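Side-chain contacts in adenylation domain (Streptomyces sp., PDB 5N9X), which is an adenylation domain of the ANL superfamily of AMP-binding enzymes, with ATP and threonine bound: residues D22-A27 with G47-W52; E373-R378 with A383-T388. All blocks are in the same frame, centred on the assembly; numbering follows the deposited sequence.

Contact 1 of 2, residues D22-A27 with G47-W52; sequences DLFSRA and GLLHSW
Phe24 reaches from helix 20-30 with the far end of its ring set between Leu49 and His50, two consecutive residues of helix 46-62. Its CZ touches the branch point of the leucine, 3.7 Å from Leu49 CG, while the neighbouring Phe24 CE2 settles against the other helix itself, 3.7 Å from His50 CA. Phe24 CZ also comes within 3.8 Å of His50 N, so the phenyl end packs on backbone as well as on side chain. With CG anti to the backbone N (chi1 -177°), the ring of Phe24 is directed toward helix 46-62, where its outer atoms meet both residues at once.

The imidazole of His50 leans back toward helix 20-30 and brings the CD2 corner of its rim to 3.9 Å from Phe24 CE2. The two ring planes are inclined at 45°, with centroids 5.8 Å apart. No hydrogen bond crosses between the segments; the join is carried by van der Waals packing, with His50 at its partly exposed border.

On the buried side, Phe24 and Leu49 both rest on Leu86 of helix 79-90. Leu49 also touches Ala36 and Leu37 of strand 35-39, so this helix pair packs against a third helix and a strand.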
loop_
_atom_site.group_PDB
_atom_site.type_symbol
_atom_site.label_atom_id
_atom_site.label_comp_id
_atom_site.label_asym_id
_atom_site.label_seq_id
_atom_site.Cartn_x
_atom_site.Cartn_y
_atom_site.Cartn_z
ATOM N N ASP A 22 -10.780 3.743 20.088
ATOM C CA ASP A 22 -11.334 2.688 20.920
ATOM C C ASP A 22 -10.402 1.478 20.935
ATOM O O ASP A 22 -10.086 0.934 22.005
ATOM C CB ASP A 22 -12.720 2.242 20.422
ATOM C CG ASP A 22 -13.814 3.307 20.595
ATOM O OD1 ASP A 22 -13.772 4.099 21.569
ATOM O OD2 ASP A 22 -14.746 3.309 19.746
ATOM N N LEU A 23 -9.972 1.046 19.748
ATOM C CA LEU A 23 -9.099 -0.120 19.626
ATOM C C LEU A 23 -7.812 0.034 20.413
ATOM O O LEU A 23 -7.424 -0.874 21.152
ATOM C CB LEU A 23 -8.764 -0.436 18.157
ATOM C CG LEU A 23 -9.929 -0.756 17.197
ATOM C CD1 LEU A 23 -9.408 -1.035 15.779
ATOM C CD2 LEU A 23 -10.877 -1.871 17.667
ATOM N N PHE A 24 -7.152 1.172 20.261
ATOM C CA PHE A 24 -5.952 1.430 21.034
ATOM C C PHE A 24 -6.246 1.504 22.542
ATOM O O PHE A 24 -5.441 1.050 23.356
ATOM C CB PHE A 24 -5.276 2.727 20.602
ATOM C CG PHE A 24 -3.990 2.997 21.333
ATOM C CD1 PHE A 24 -2.991 2.036 21.375
ATOM C CD2 PHE A 24 -3.776 4.199 21.971
ATOM C CE1 PHE A 24 -1.801 2.276 22.040
ATOM C CE2 PHE A 24 -2.592 4.442 22.655
ATOM C CZ PHE A 24 -1.602 3.476 22.686
ATOM N N SER A 25 -7.388 2.089 22.900
ATOM C CA SER A 25 -7.770 2.261 24.299
ATOM C C SER A 25 -7.946 0.918 24.993
ATOM O O SER A 25 -7.420 0.675 26.077
ATOM C CB SER A 25 -9.057 3.078 24.393
ATOM O OG SER A 25 -9.668 2.908 25.655
ATOM N N ARG A 26 -8.685 0.040 24.344
ATOM C CA ARG A 26 -8.881 -1.299 24.856
ATOM C C ARG A 26 -7.538 -1.998 25.090
ATOM O O ARG A 26 -7.198 -2.332 26.212
ATOM C CB ARG A 26 -9.753 -2.086 23.891
ATOM C CG ARG A 26 -10.083 -3.466 24.332
ATOM C CD ARG A 26 -10.159 -4.314 23.115
ATOM N NE ARG A 26 -11.541 -4.609 22.755
ATOM C CZ ARG A 26 -11.914 -5.059 21.559
ATOM N NH1 ARG A 26 -11.011 -5.244 20.597
ATOM N NH2 ARG A 26 -13.197 -5.304 21.317
ATOM N N ALA A 27 -6.762 -2.181 24.030
ATOM C CA ALA A 27 -5.464 -2.829 24.147
ATOM C C ALA A 27 -4.557 -2.175 25.193
ATOM O O ALA A 27 -3.852 -2.874 25.921
ATOM C CB ALA A 27 -4.772 -2.836 22.797
ATOM N N GLY A 47 0.811 1.329 27.978
ATOM C CA GLY A 47 0.507 2.306 29.019
ATOM C C GLY A 47 1.133 3.685 28.838
ATOM O O GLY A 47 0.440 4.703 28.988
ATOM N N LEU A 48 2.426 3.736 28.512
ATOM C CA LEU A 48 3.109 5.030 28.370
ATOM C C LEU A 48 2.798 5.717 27.031
ATOM O O LEU A 48 2.639 6.941 26.981
ATOM C CB LEU A 48 4.630 4.866 28.567
ATOM C CG LEU A 48 5.499 6.106 28.270
ATOM C CD1 LEU A 48 5.368 7.230 29.314
ATOM C CD2 LEU A 48 6.990 5.695 28.091
ATOM N N LEU A 49 2.703 4.935 25.957
ATOM C CA LEU A 49 2.211 5.451 24.680
ATOM C C LEU A 49 0.808 6.072 24.848
ATOM O O LEU A 49 0.544 7.176 24.358
ATOM C CB LEU A 49 2.199 4.342 23.616
ATOM C CG LEU A 49 1.815 4.735 22.174
ATOM C CD1 LEU A 49 2.478 6.063 21.716
ATOM C CD2 LEU A 49 2.080 3.619 21.167
ATOM N N HIS A 50 -0.071 5.375 25.568
ATOM C CA HIS A 50 -1.406 5.890 25.827
ATOM C C HIS A 50 -1.375 7.223 26.571
ATOM O O HIS A 50 -2.092 8.160 26.211
ATOM C CB HIS A 50 -2.241 4.888 26.610
ATOM C CG HIS A 50 -3.673 5.295 26.740
ATOM N ND1 HIS A 50 -4.197 5.830 27.900
ATOM C CD2 HIS A 50 -4.688 5.276 25.841
ATOM C CE1 HIS A 50 -5.477 6.102 27.713
ATOM N NE2 HIS A 50 -5.800 5.776 26.474
ATOM N N SER A 51 -0.540 7.307 27.605
ATOM C CA SER A 51 -0.351 8.560 28.323
ATOM C C SER A 51 0.102 9.719 27.441
ATOM O O SER A 51 -0.445 10.818 27.508
ATOM C CB SER A 51 0.670 8.377 29.445
ATOM O OG SER A 51 0.005 8.065 30.639
ATOM N N TRP A 52 1.133 9.454 26.651
ATOM C CA TRP A 52 1.758 10.424 25.771
ATOM C C TRP A 52 0.690 10.957 24.799
ATOM O O TRP A 52 0.505 12.178 24.634
ATOM C CB TRP A 52 2.930 9.724 25.066
ATOM C CG TRP A 52 3.814 10.540 24.181
ATOM C CD1 TRP A 52 3.731 11.885 23.931
ATOM C CD2 TRP A 52 4.968 10.068 23.468
ATOM N NE1 TRP A 52 4.744 12.263 23.079
ATOM C CE2 TRP A 52 5.516 11.166 22.783
ATOM C CE3 TRP A 52 5.579 8.816 23.332
ATOM C CZ2 TRP A 52 6.664 11.054 21.978
ATOM C CZ3 TRP A 52 6.708 8.699 22.518
ATOM C CH2 TRP A 52 7.237 9.808 21.858
#

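Contact 2 of 2, residues E373-R378 with A383-T388; sequences EGYLNR and AERFTT
Gly374 and Phe386 are the nearest backbone neighbours, with CA atoms 6.7 Å apart, where an irregular loop passes the point at which helix 379-385 gives way to strand 386-388. The glycine lies over one face of the Phe386 ring: Gly374 CA is 3.7 Å from the ring centroid and 20° off its normal, a CH-pi contact displaced toward the CE1-CZ edge of the ring. Gly374 combines a positive phi with an extended psi, a conformation in which a side chain would collide with the carbonyl oxygen of Glu373.

The same phenyl ring turns its edge to Tyr375. Phe386 CE1 approaches Tyr375 CE2 at 3.8 Å, and the planes stand at 78° in an edge-to-face pair, with the tyrosine supplying the face. Loop backbone and tyrosine thus meet different aspects of one ring.

At the phenol end, Arg385 NH1 donates to Tyr375 OH over 3.0 Å, with an angle of 149° at the hydrogen. The hydroxyl lies close to the guanidinium plane, at its edge, and the extended arginine chain from CG to NE carries the group there, Arg385 CD passing 3.7 Å from Tyr375 OH. Glu315 and the hydroxyl of Tyr402 also hydrogen-bond to this phenol oxygen, so three partners restrict where it can sit. The Arg385 side chain is about 5 Å from the bound ATP and about 6 Å from a magnesium ion.

Strand 386-388 pairs antiparallel with strand 400-410, whose Tyr402 touches Arg385 and meets the Phe386 ring, while Lys175 and Val177 of strand 175-180 pack on Tyr375.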
loop_
_atom_site.group_PDB
_atom_site.type_symbol
_atom_site.label_atom_id
_atom_site.label_comp_id
_atom_site.label_asym_id
_atom_site.label_seq_id
_atom_site.Cartn_x
_atom_site.Cartn_y
_atom_site.Cartn_z
ATOM N N GLU A 373 -15.708 7.156 1.286
ATOM C CA GLU A 373 -16.816 8.005 0.880
ATOM C C GLU A 373 -16.501 8.852 -0.346
ATOM O O GLU A 373 -17.155 9.861 -0.572
ATOM C CB GLU A 373 -17.234 8.927 2.031
ATOM C CG GLU A 373 -17.745 8.215 3.272
ATOM C CD GLU A 373 -19.053 7.453 3.072
ATOM O OE1 GLU A 373 -19.515 7.299 1.914
ATOM O OE2 GLU A 373 -19.609 6.977 4.092
ATOM N N GLY A 374 -15.501 8.454 -1.125
ATOM C CA GLY A 374 -15.142 9.180 -2.327
ATOM C C GLY A 374 -13.909 10.050 -2.152
ATOM O O GLY A 374 -13.429 10.235 -1.037
ATOM N N TYR A 375 -13.401 10.595 -3.256
ATOM C CA TYR A 375 -12.204 11.415 -3.211
ATOM C C TYR A 375 -12.464 12.743 -2.535
ATOM O O TYR A 375 -13.611 13.201 -2.451
ATOM C CB TYR A 375 -11.646 11.643 -4.622
ATOM C CG TYR A 375 -11.286 10.344 -5.289
ATOM C CD1 TYR A 375 -10.198 9.610 -4.860
ATOM C CD2 TYR A 375 -12.056 9.834 -6.325
ATOM C CE1 TYR A 375 -9.876 8.417 -5.447
ATOM C CE2 TYR A 375 -11.740 8.641 -6.921
ATOM C CZ TYR A 375 -10.648 7.940 -6.477
ATOM O OH TYR A 375 -10.327 6.768 -7.072
ATOM N N LEU A 376 -11.381 13.336 -2.037
ATOM C CA LEU A 376 -11.407 14.692 -1.514
ATOM C C LEU A 376 -11.274 15.706 -2.660
ATOM O O LEU A 376 -10.315 15.650 -3.444
ATOM C CB LEU A 376 -10.283 14.883 -0.491
ATOM C CG LEU A 376 -10.143 16.270 0.125
ATOM C CD1 LEU A 376 -10.972 16.337 1.404
ATOM C CD2 LEU A 376 -8.672 16.580 0.404
ATOM N N ASN A 377 -12.241 16.619 -2.757
ATOM C CA ASN A 377 -12.182 17.705 -3.736
ATOM C C ASN A 377 -11.945 17.232 -5.185
ATOM O O ASN A 377 -11.227 17.880 -5.937
ATOM C CB ASN A 377 -11.083 18.685 -3.332
ATOM C CG ASN A 377 -11.339 19.319 -1.978
ATOM O OD1 ASN A 377 -12.481 19.388 -1.515
ATOM N ND2 ASN A 377 -10.272 19.778 -1.330
ATOM N N ARG A 378 -12.504 16.074 -5.542
ATOM C CA ARG A 378 -12.492 15.575 -6.920
ATOM C C ARG A 378 -13.902 15.098 -7.210
ATOM O O ARG A 378 -14.156 13.902 -7.328
ATOM C CB ARG A 378 -11.495 14.432 -7.122
ATOM C CG ARG A 378 -10.060 14.738 -6.716
ATOM C CD ARG A 378 -9.315 15.723 -7.611
ATOM N NE ARG A 378 -7.932 15.878 -7.142
ATOM C CZ ARG A 378 -7.491 16.822 -6.307
ATOM N NH1 ARG A 378 -8.302 17.765 -5.844
ATOM N NH2 ARG A 378 -6.210 16.837 -5.954
ATOM N N ALA A 383 -18.008 10.905 -8.673
ATOM C CA ALA A 383 -19.215 10.594 -9.423
ATOM C C ALA A 383 -19.039 9.373 -10.317
ATOM O O ALA A 383 -19.927 8.541 -10.392
ATOM C CB ALA A 383 -19.637 11.807 -10.263
ATOM N N GLU A 384 -17.892 9.272 -10.986
ATOM C CA GLU A 384 -17.639 8.183 -11.924
ATOM C C GLU A 384 -17.317 6.836 -11.298
ATOM O O GLU A 384 -17.778 5.803 -11.786
ATOM C CB GLU A 384 -16.491 8.543 -12.862
ATOM C CG GLU A 384 -16.760 9.687 -13.780
ATOM C CD GLU A 384 -15.478 10.237 -14.367
ATOM O OE1 GLU A 384 -15.479 11.406 -14.832
ATOM O OE2 GLU A 384 -14.459 9.502 -14.320
ATOM N N ARG A 385 -16.514 6.844 -10.238
ATOM C CA ARG A 385 -15.947 5.612 -9.701
ATOM C C ARG A 385 -16.676 5.056 -8.478
ATOM O O ARG A 385 -16.450 3.915 -8.084
ATOM C CB ARG A 385 -14.471 5.841 -9.378
ATOM C CG ARG A 385 -13.606 6.061 -10.592
ATOM C CD ARG A 385 -12.168 6.148 -10.164
ATOM N NE ARG A 385 -11.250 6.274 -11.288
ATOM C CZ ARG A 385 -9.932 6.397 -11.150
ATOM N NH1 ARG A 385 -9.387 6.393 -9.941
ATOM N NH2 ARG A 385 -9.152 6.502 -12.221
ATOM N N PHE A 386 -17.539 5.868 -7.881
ATOM C CA PHE A 386 -18.404 5.431 -6.784
ATOM C C PHE A 386 -19.851 5.613 -7.225
ATOM O O PHE A 386 -20.323 6.755 -7.285
ATOM C CB PHE A 386 -18.165 6.248 -5.496
ATOM C CG PHE A 386 -16.765 6.168 -4.948
ATOM C CD1 PHE A 386 -15.755 6.962 -5.472
ATOM C CD2 PHE A 386 -16.467 5.331 -3.873
ATOM C CE1 PHE A 386 -14.465 6.907 -4.946
ATOM C CE2 PHE A 386 -15.191 5.275 -3.346
ATOM C CZ PHE A 386 -14.186 6.061 -3.886
ATOM N N THR A 387 -20.546 4.515 -7.526
ATOM C CA THR A 387 -21.903 4.577 -8.077
ATOM C C THR A 387 -22.924 3.805 -7.239
ATOM O O THR A 387 -22.586 2.807 -6.599
ATOM C CB THR A 387 -21.937 4.037 -9.519
ATOM O OG1 THR A 387 -21.332 2.732 -9.562
ATOM C CG2 THR A 387 -21.158 4.943 -10.409
ATOM N N THR A 388 -24.166 4.290 -7.240
ATOM C CA THR A 388 -25.307 3.594 -6.634
ATOM C C THR A 388 -26.396 3.451 -7.692
ATOM O O THR A 388 -26.745 4.430 -8.365
ATOM C CB THR A 388 -25.890 4.351 -5.418
ATOM O OG1 THR A 388 -24.834 4.786 -4.551
ATOM C CG2 THR A 388 -26.875 3.480 -4.648
#

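Both contacts bury most of their touching residues, two of three in contact 1 and three of four in contact 2, yet they serve different parts of the fold. Contact 1 joins two helices, and its interactions are van der Waals contacts throughout, the imidazole included. Contact 2 folds a loop back on the helix-to-strand junction that follows it; there aromatic packing is combined with a hydrogen-bonded phenol, close to the bound ATP. The centre of contact 2 lies 20 Å from the chain centre, against 25 Å for contact 1. The centres of contacts 1 and 2 are 34 Å apart; they do not touch, and no helix or strand is common to both. Contact 1 precedes contact 2 in the chain.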